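Local coordinates for protein putative NAD(P)H-flavin oxidoreductase (Neisseria meningitidis serogroup A / serotype 4A, PDB 6WT2) that binds FMN and probably uses NAD(P)H to reduce nitro compounds, chloramphenicol among them, at residues E104-R109 and D115-S120; W144-T149 and G195-A200. One frame throughout, in Å; residues are numbered along the deposited sequence.

Contact 1 of 2, residues E104-R109 and D115-S120; sequences ESLKRR and DAMAKS. With NIO (nicotinic acid), chain E; FMN (flavin mononucleotide), chain K.
Leu106 is the apolar link between the two helices, its forked end set against Met117 and Ser120. CG anti to the backbone N (chi1 175°) turns that fork toward helix 114-131. Leu106 CD2 meets the backbone Met117 O at 3.8 Å and touches Met117 CG at 4.1 Å. Both methyl branches straddle the serine: Leu106 CD1 and CD2 each lie 3.9 Å from Ser120 CB. A second apolar touch sits beside this one, where Lys107 CG comes 4.0 Å from the SE of Met117, a selenomethionine here; the two side chains slant across one another and only the aliphatic root of the lysine is used. The segment axes approach to 11.1 Å at 119°; the backbones stay apart, and side chains cross the gap, Leu106 reaching as far as Met117 O. Val111 and Tyr124 also pack on Leu106.

The polar work is done by Arg109, the last residue of 104-109. One carboxylate oxygen of nicotinic acid, O2, lies in the guanidinium plane at its edge and takes two hydrogen bonds, from Arg109 NH1 at 3.0 Å and Arg109 NH2 at 3.1 Å. Neither is straight (144° at NH1). Over one face of the same guanidinium lies FMN O4', and Tyr124 OH is a further partner of NH1.

No hydrogen bond crosses between 104-109 and 115-120. Their join therefore rests on apolar packing, whereas the guanidinium of Arg109 holds the carboxylate of the bound nicotinic acid, consistent with a pocket that can accept an anionic group beside the flavin.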
loop_
_atom_site.group_PDB
_atom_site.type_symbol
_atom_site.label_atom_id
_atom_site.label_comp_id
_atom_site.label_asym_id
_atom_site.label_seq_id
_atom_site.Cartn_x
_atom_site.Cartn_y
_atom_site.Cartn_z
ATOM N N GLU A 104 17.065 -10.218 11.554
ATOM C CA GLU A 104 17.907 -9.278 10.822
ATOM C C GLU A 104 17.273 -7.892 10.770
ATOM O O GLU A 104 17.968 -6.879 10.940
ATOM C CB GLU A 104 18.184 -9.819 9.411
ATOM C CG GLU A 104 19.094 -8.951 8.538
ATOM C CD GLU A 104 20.593 -9.081 8.871
ATOM O OE1 GLU A 104 20.960 -9.655 9.929
ATOM O OE2 GLU A 104 21.413 -8.597 8.057
ATOM N N SER A 105 15.951 -7.818 10.548
ATOM C CA SER A 105 15.303 -6.515 10.483
ATOM C C SER A 105 15.332 -5.822 11.837
ATOM O O SER A 105 15.477 -4.600 11.897
ATOM C CB SER A 105 13.865 -6.648 9.966
ATOM O OG SER A 105 13.023 -7.274 10.923
ATOM N N LEU A 106 15.260 -6.593 12.925
ATOM C CA LEU A 106 15.330 -6.023 14.267
ATOM C C LEU A 106 16.700 -5.427 14.558
ATOM O O LEU A 106 16.802 -4.355 15.161
ATOM C CB LEU A 106 15.003 -7.095 15.300
ATOM C CG LEU A 106 15.173 -6.624 16.743
ATOM C CD1 LEU A 106 14.302 -5.413 16.992
ATOM C CD2 LEU A 106 14.819 -7.734 17.731
ATOM N N LYS A 107 17.773 -6.123 14.179
ATOM C CA LYS A 107 19.092 -5.540 14.358
ATOM C C LYS A 107 19.252 -4.287 13.511
ATOM O O LYS A 107 19.935 -3.345 13.924
ATOM C CB LYS A 107 20.167 -6.578 14.028
ATOM C CG LYS A 107 20.053 -7.816 14.909
ATOM C CD LYS A 107 21.292 -8.676 14.860
ATOM C CE LYS A 107 21.327 -9.568 13.649
ATOM N NZ LYS A 107 22.336 -10.687 13.860
ATOM N N ARG A 108 18.627 -4.255 12.329
ATOM C CA ARG A 108 18.714 -3.084 11.466
ATOM C C ARG A 108 17.974 -1.885 12.055
ATOM O O ARG A 108 18.285 -0.744 11.691
ATOM C CB ARG A 108 18.171 -3.425 10.073
ATOM C CG ARG A 108 18.611 -2.484 8.954
ATOM C CD ARG A 108 18.315 -3.085 7.568
ATOM N NE ARG A 108 16.907 -3.430 7.443
ATOM C CZ ARG A 108 16.450 -4.668 7.294
ATOM N NH1 ARG A 108 17.300 -5.697 7.215
ATOM N NH2 ARG A 108 15.140 -4.866 7.205
ATOM N N ARG A 109 17.002 -2.118 12.951
ATOM C CA ARG A 109 16.403 -1.039 13.736
ATOM C C ARG A 109 17.322 -0.536 14.837
ATOM O O ARG A 109 16.956 0.404 15.547
ATOM C CB ARG A 109 15.091 -1.494 14.372
ATOM C CG ARG A 109 14.073 -2.007 13.402
ATOM C CD ARG A 109 12.731 -2.206 14.086
ATOM N NE ARG A 109 12.090 -0.930 14.402
ATOM C CZ ARG A 109 10.858 -0.810 14.897
ATOM N NH1 ARG A 109 10.133 -1.889 15.162
ATOM N NH2 ARG A 109 10.359 0.393 15.138
ATOM N N ASP A 115 19.486 -8.817 25.699
ATOM C CA ASP A 115 18.290 -8.632 26.515
ATOM C C ASP A 115 17.301 -7.695 25.836
ATOM O O ASP A 115 16.089 -7.945 25.856
ATOM C CB ASP A 115 18.672 -8.113 27.900
ATOM C CG ASP A 115 19.652 -9.031 28.607
ATOM O OD1 ASP A 115 19.577 -10.256 28.384
ATOM O OD2 ASP A 115 20.500 -8.530 29.378
ATOM N N ALA A 116 17.796 -6.622 25.208
ATOM C CA ALA A 116 16.907 -5.722 24.478
ATOM C C ALA A 116 16.228 -6.436 23.313
ATOM O O ALA A 116 15.017 -6.291 23.108
ATOM C CB ALA A 116 17.676 -4.497 23.976
HETATM N N MSE A 117 16.983 -7.217 22.553
HETATM C CA MSE A 117 16.421 -7.982 21.433
HETATM C C MSE A 117 15.364 -8.954 21.899
HETATM O O MSE A 117 14.290 -9.059 21.292
HETATM C CB MSE A 117 17.506 -8.764 20.693
HETATM C CG MSE A 117 18.375 -7.905 19.800
HETATM SE SE MSE A 117 19.560 -9.010 18.717
HETATM C CE MSE A 117 20.368 -10.079 20.114
ATOM N N ALA A 118 15.679 -9.667 22.979
ATOM C CA ALA A 118 14.722 -10.613 23.541
ATOM C C ALA A 118 13.401 -9.927 23.879
ATOM O O ALA A 118 12.323 -10.473 23.618
ATOM C CB ALA A 118 15.318 -11.283 24.782
ATOM N N LYS A 119 13.467 -8.715 24.438
ATOM C CA LYS A 119 12.252 -8.019 24.856
ATOM C C LYS A 119 11.451 -7.520 23.658
ATOM O O LYS A 119 10.210 -7.498 23.692
ATOM C CB LYS A 119 12.622 -6.858 25.781
ATOM C CG LYS A 119 11.453 -6.275 26.563
ATOM C CD LYS A 119 11.950 -5.437 27.743
ATOM C CE LYS A 119 12.606 -4.136 27.285
ATOM N NZ LYS A 119 11.620 -3.149 26.753
ATOM N N SER A 120 12.141 -7.084 22.604
ATOM C CA SER A 120 11.461 -6.694 21.370
ATOM C C SER A 120 10.750 -7.880 20.735
ATOM O O SER A 120 9.597 -7.768 20.299
ATOM C CB SER A 120 12.466 -6.101 20.379
ATOM O OG SER A 120 12.930 -4.837 20.813
HETATM N N NIO E . 4.003 -2.179 17.192
HETATM C C1 NIO E . 5.090 -1.573 16.692
HETATM C C2 NIO E . 5.367 -1.627 15.332
HETATM C C3 NIO E . 4.516 -2.321 14.480
HETATM C C4 NIO E . 3.406 -2.950 15.023
HETATM C C5 NIO E . 3.171 -2.860 16.392
HETATM C C6 NIO E . 6.594 -0.949 14.786
HETATM O O1 NIO E . 6.722 -0.867 13.548
HETATM O O2 NIO E . 7.455 -0.496 15.583
HETATM N N1 FMN K . 5.246 2.342 14.403
HETATM C C2 FMN K . 4.768 2.393 15.677
HETATM O O2 FMN K . 5.431 3.025 16.522
HETATM N N3 FMN K . 3.700 1.685 16.087
HETATM C C4 FMN K . 2.967 0.943 15.234
HETATM O O4 FMN K . 1.917 0.372 15.589
HETATM C C4A FMN K . 3.385 0.894 13.825
HETATM N N5 FMN K . 2.793 0.049 12.960
HETATM C C5A FMN K . 3.125 0.098 11.655
HETATM C C6 FMN K . 2.264 -0.480 10.724
HETATM C C7 FMN K . 2.630 -0.458 9.389
HETATM C C7M FMN K . 1.710 -1.072 8.372
HETATM C C8 FMN K . 3.787 0.361 8.951
HETATM C C8M FMN K . 4.137 0.509 7.493
HETATM C C9 FMN K . 4.639 0.942 9.883
HETATM C C9A FMN K . 4.285 0.917 11.207
HETATM N N10 FMN K . 5.089 1.584 12.152
HETATM C C10 FMN K . 4.648 1.579 13.480
HETATM C "C1'" FMN K . 6.252 2.379 11.740
HETATM C "C2'" FMN K . 7.460 1.475 11.422
HETATM O "O2'" FMN K . 8.065 1.033 12.644
HETATM C "C3'" FMN K . 8.456 2.290 10.622
HETATM O "O3'" FMN K . 7.867 2.584 9.353
HETATM C "C4'" FMN K . 9.775 1.550 10.388
HETATM O "O4'" FMN K . 10.329 1.239 11.673
HETATM C "C5'" FMN K . 10.736 2.427 9.597
HETATM O "O5'" FMN K . 10.809 3.716 10.210
HETATM P P FMN K . 10.534 5.026 9.317
HETATM O O1P FMN K . 11.502 4.918 8.174
HETATM O O2P FMN K . 10.740 6.179 10.255
HETATM O O3P FMN K . 9.078 4.839 8.925
#

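Contact 2 of 2, residues W144-T149 and G195-A200; sequences WCCRQT and GVSVAA
No ring or amide lies between Ser197 and its partners Cys146 and Thr149; the flat groups of this helix turn elsewhere. The Gln148 amide donates within its own plane, NE2 to Trp144 O at 3.2 Å, approaching that oxygen from above the carbonyl plane. At the other end of the amide, Gln148 OE1 receives Ser49 N, while Glu171 of the second subunit bonds both Gln148 NE2 and Trp144 NE1.

Across the contact itself runs a short chain of hydroxyls. Ser197 OG donates to Thr149 OG1 at 2.6 Å, and Thr149 OG1 in turn donates to Cys146 O, again at 2.6 Å. Thr149 can do this because chi1 of 72° sets OG1 between the backbone N and the carbonyl carbon, folded back over the preceding turn. These two bonds give both buried hydroxyls a partner. Cys146 flanks them, with SG 4.0 Å from Ser197 CB.

Ser197 (psi -54°) and Val198 both point toward the helix and both pair with Phe89: a classic beta bulge in strand 194-203. Segment 144-149 of helix 138-162 runs at 20° to segment 195-200, and the helix is thereby fastened to the central antiparallel sheet of the nitroreductase fold.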
loop_
_atom_site.group_PDB
_atom_site.type_symbol
_atom_site.label_atom_id
_atom_site.label_comp_id
_atom_site.label_asym_id
_atom_site.label_seq_id
_atom_site.Cartn_x
_atom_site.Cartn_y
_atom_site.Cartn_z
ATOM N N TRP A 144 -0.005 -10.492 5.483
ATOM C CA TRP A 144 0.570 -9.385 6.243
ATOM C C TRP A 144 1.746 -8.752 5.505
ATOM O O TRP A 144 1.808 -7.528 5.339
ATOM C CB TRP A 144 1.000 -9.877 7.628
ATOM C CG TRP A 144 1.638 -8.821 8.493
ATOM C CD1 TRP A 144 1.102 -7.615 8.855
ATOM C CD2 TRP A 144 2.929 -8.889 9.111
ATOM N NE1 TRP A 144 1.992 -6.922 9.658
ATOM C CE2 TRP A 144 3.118 -7.687 9.826
ATOM C CE3 TRP A 144 3.950 -9.848 9.119
ATOM C CZ2 TRP A 144 4.281 -7.423 10.548
ATOM C CZ3 TRP A 144 5.106 -9.580 9.830
ATOM C CH2 TRP A 144 5.260 -8.380 10.545
ATOM N N CYS A 145 2.678 -9.576 5.017
ATOM C CA CYS A 145 3.809 -9.018 4.279
ATOM C C CYS A 145 3.359 -8.402 2.957
ATOM O O CYS A 145 3.850 -7.337 2.574
ATOM C CB CYS A 145 4.878 -10.091 4.068
ATOM S SG CYS A 145 5.627 -10.581 5.655
ATOM N N CYS A 146 2.435 -9.058 2.248
ATOM C CA CYS A 146 1.890 -8.491 1.008
ATOM C C CYS A 146 1.332 -7.079 1.204
ATOM O O CYS A 146 1.513 -6.209 0.342
ATOM C CB CYS A 146 0.799 -9.404 0.438
ATOM S SG CYS A 146 1.448 -10.951 -0.294
ATOM N N ARG A 147 0.646 -6.830 2.322
ATOM C CA ARG A 147 0.132 -5.486 2.570
ATOM C C ARG A 147 1.254 -4.457 2.560
ATOM O O ARG A 147 1.119 -3.381 1.956
ATOM C CB ARG A 147 -0.615 -5.419 3.908
ATOM C CG ARG A 147 -1.872 -6.274 4.008
ATOM C CD ARG A 147 -2.355 -6.251 5.447
ATOM N NE ARG A 147 -3.579 -7.009 5.661
ATOM C CZ ARG A 147 -4.474 -6.702 6.600
ATOM N NH1 ARG A 147 -4.259 -5.654 7.390
ATOM N NH2 ARG A 147 -5.575 -7.430 6.746
ATOM N N GLN A 148 2.374 -4.770 3.221
ATOM C CA GLN A 148 3.502 -3.843 3.232
ATOM C C GLN A 148 3.979 -3.538 1.815
ATOM O O GLN A 148 4.301 -2.386 1.499
ATOM C CB GLN A 148 4.656 -4.402 4.082
ATOM C CG GLN A 148 4.251 -5.108 5.400
ATOM C CD GLN A 148 3.409 -4.234 6.327
ATOM O OE1 GLN A 148 3.710 -3.056 6.544
ATOM N NE2 GLN A 148 2.353 -4.820 6.888
ATOM N N THR A 149 4.008 -4.549 0.936
ATOM C CA THR A 149 4.517 -4.320 -0.415
ATOM C C THR A 149 3.644 -3.362 -1.209
ATOM O O THR A 149 4.132 -2.738 -2.162
ATOM C CB THR A 149 4.647 -5.635 -1.187
ATOM O OG1 THR A 149 3.350 -6.138 -1.544
ATOM C CG2 THR A 149 5.410 -6.679 -0.368
ATOM N N GLY A 195 6.919 -15.067 -2.042
ATOM C CA GLY A 195 5.772 -15.301 -2.895
ATOM C C GLY A 195 5.407 -14.045 -3.659
ATOM O O GLY A 195 5.685 -12.924 -3.228
ATOM N N VAL A 196 4.750 -14.245 -4.802
ATOM C CA VAL A 196 4.374 -13.108 -5.635
ATOM C C VAL A 196 3.217 -12.346 -4.996
ATOM O O VAL A 196 2.230 -12.935 -4.540
ATOM C CB VAL A 196 4.033 -13.571 -7.056
ATOM C CG1 VAL A 196 3.361 -12.446 -7.825
ATOM C CG2 VAL A 196 5.329 -14.045 -7.765
ATOM N N SER A 197 3.348 -11.024 -4.955
ATOM C CA SER A 197 2.420 -10.125 -4.286
ATOM C C SER A 197 1.577 -9.303 -5.252
ATOM O O SER A 197 0.340 -9.290 -5.159
ATOM C CB SER A 197 3.204 -9.180 -3.365
ATOM O OG SER A 197 2.324 -8.238 -2.785
ATOM N N VAL A 198 2.236 -8.603 -6.179
ATOM C CA VAL A 198 1.622 -7.641 -7.094
ATOM C C VAL A 198 2.690 -7.267 -8.118
ATOM O O VAL A 198 3.874 -7.565 -7.924
ATOM C CB VAL A 198 1.106 -6.404 -6.320
ATOM C CG1 VAL A 198 2.289 -5.627 -5.739
ATOM C CG2 VAL A 198 0.171 -5.512 -7.184
ATOM N N ALA A 199 2.291 -6.649 -9.231
ATOM C CA ALA A 199 3.240 -6.192 -10.243
ATOM C C ALA A 199 2.925 -4.748 -10.613
ATOM O O ALA A 199 1.871 -4.206 -10.264
ATOM C CB ALA A 199 3.215 -7.090 -11.491
ATOM N N ALA A 200 3.867 -4.116 -11.312
ATOM C CA ALA A 200 3.671 -2.774 -11.843
ATOM C C ALA A 200 4.481 -2.615 -13.123
ATOM O O ALA A 200 5.597 -3.115 -13.212
ATOM C CB ALA A 200 4.102 -1.702 -10.844
#

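Contacts 1 and 2 lie in series along the chain, helix 114-131 of the first being followed by helix 138-162 of the second. Their centres are 24 Å apart and their nearest atoms about 8 Å, so they do not touch. Contact 2 is deep, its centre about 6 Å from that of the chain, whereas contact 1 is peripheral at about 25 Å. Both border FMN: Arg109 in contact 1 and Gln148 in contact 2 line the same FMN, whereas the side chain of Val198 comes about 4 Å from the other FMN of the dimer. Both also meet the second subunit, whose Arg23, Arg214 and Glu171 hold the flavin near Arg109, so the pocket is built across the dimer interface.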